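Side-chain contact in putatuve endo-xylanase (Clostridium stercorarium, PDB 1O8P), which is a carbohydrate-binding module of family 6 from a putative xylanase and probably binds xylan and cellulose chains for the enzyme that carries it: residues 45-48 with 52-55. Residues are numbered along the deposited sequence; the frame is centred on the assembly and turned at random.
Sequences FSLP and SAIG. With CA (calcium ion), chain B.
The peptide joining S52 to A53 does two jobs at once, giving its O to a calcium ion and its N-H to F45 O across the hairpin, while A53 O takes F45 N. The S52 carbonyl O sits 2.4 Å from the calcium, and S52 N donates to a water that is itself a calcium ligand; Q30, E32 and D142 supply further ligands. Such a division of labour is open to a non-hydrogen-bonded antiparallel position, here S46 opposite S52, where the backbone N and O do not serve the partner strand. Strands 43-46 and 52-55 form a two-stranded hairpin of the family 6 beta-sandwich module, linked to strand 140-147 through the I54-V141 backbone bond. In the hydrogen-bonded pair, F45 N reaches A53 O at 2.9 Å in a nearly straight bond (172°), and A53 N returns to F45 O at a more bent 151°. F45 O also receives a CA-H...O contact from S52 CA at 3.1 Å, and S52 CB packs 3.5 Å from F45 O, on the sheet face it shares with S46. With CG beside its own backbone N (chi1 -60°), the F45 ring approaches G55 obliquely, CE2 coming 3.7 Å from G55 CA, a close approach that G55, having no CB, permits; Y56 meets the same ring edge-to-face. Past the last bridge, L47 sets CD2 3.8 Å from A53 CB and lays CG and CD1 alongside the S52 backbone. Calcium on the S52 carbonyl would be expected to polarise the peptide and make its N-H a somewhat stronger donor to F45 O.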
# COMPACT_ATOMS: atom_id res chain seq x y z
N PHE A 45 -4.22 -11.64 7.41
CA PHE A 45 -5.44 -12.39 7.50
C PHE A 45 -5.75 -13.07 6.17
O PHE A 45 -5.56 -12.48 5.11
CB PHE A 45 -6.64 -11.50 7.88
CG PHE A 45 -6.49 -10.80 9.19
CD1 PHE A 45 -6.22 -11.53 10.35
CD2 PHE A 45 -6.65 -9.42 9.27
CE1 PHE A 45 -6.05 -10.90 11.56
CE2 PHE A 45 -6.49 -8.78 10.50
CZ PHE A 45 -6.17 -9.54 11.64
N SER A 46 -6.27 -14.29 6.24
CA SER A 46 -6.67 -14.97 5.02
C SER A 46 -8.04 -14.43 4.57
O SER A 46 -8.87 -14.02 5.40
CB SER A 46 -6.66 -16.49 5.23
OG SER A 46 -7.49 -16.77 6.34
N LEU A 47 -8.25 -14.38 3.26
CA LEU A 47 -9.51 -13.87 2.72
C LEU A 47 -10.36 -15.07 2.36
O LEU A 47 -9.79 -16.06 1.89
CB LEU A 47 -9.25 -12.96 1.50
CG LEU A 47 -8.34 -11.75 1.68
CD1 LEU A 47 -8.16 -11.07 0.34
CD2 LEU A 47 -8.86 -10.77 2.71
N PRO A 48 -11.68 -15.02 2.59
CA PRO A 48 -12.58 -16.15 2.28
C PRO A 48 -12.38 -16.79 0.90
O PRO A 48 -12.34 -18.04 0.83
CB PRO A 48 -13.98 -15.55 2.40
CG PRO A 48 -13.82 -14.41 3.35
CD PRO A 48 -12.42 -13.89 3.19
N SER A 52 -4.66 -13.04 0.86
CA SER A 52 -4.41 -12.49 2.19
C SER A 52 -4.40 -10.98 2.18
O SER A 52 -4.22 -10.37 1.13
CB SER A 52 -3.06 -12.97 2.75
OG SER A 52 -2.97 -14.37 2.81
N ALA A 53 -4.58 -10.36 3.34
CA ALA A 53 -4.54 -8.92 3.43
C ALA A 53 -3.89 -8.57 4.75
O ALA A 53 -3.92 -9.33 5.70
CB ALA A 53 -5.94 -8.34 3.33
N ILE A 54 -3.21 -7.45 4.80
CA ILE A 54 -2.79 -6.95 6.11
C ILE A 54 -3.99 -6.27 6.81
O ILE A 54 -4.87 -5.71 6.16
CB ILE A 54 -1.54 -6.07 5.98
CG1 ILE A 54 -1.81 -4.86 5.04
CG2 ILE A 54 -0.35 -6.96 5.46
CD1 ILE A 54 -0.67 -3.86 4.88
N GLY A 55 -3.99 -6.34 8.15
CA GLY A 55 -5.02 -5.76 9.01
C GLY A 55 -4.47 -5.56 10.44
O GLY A 55 -3.25 -5.69 10.63
CA CA B . -2.89 -9.80 -0.73
O HOH W 1 -3.03 -12.17 -1.35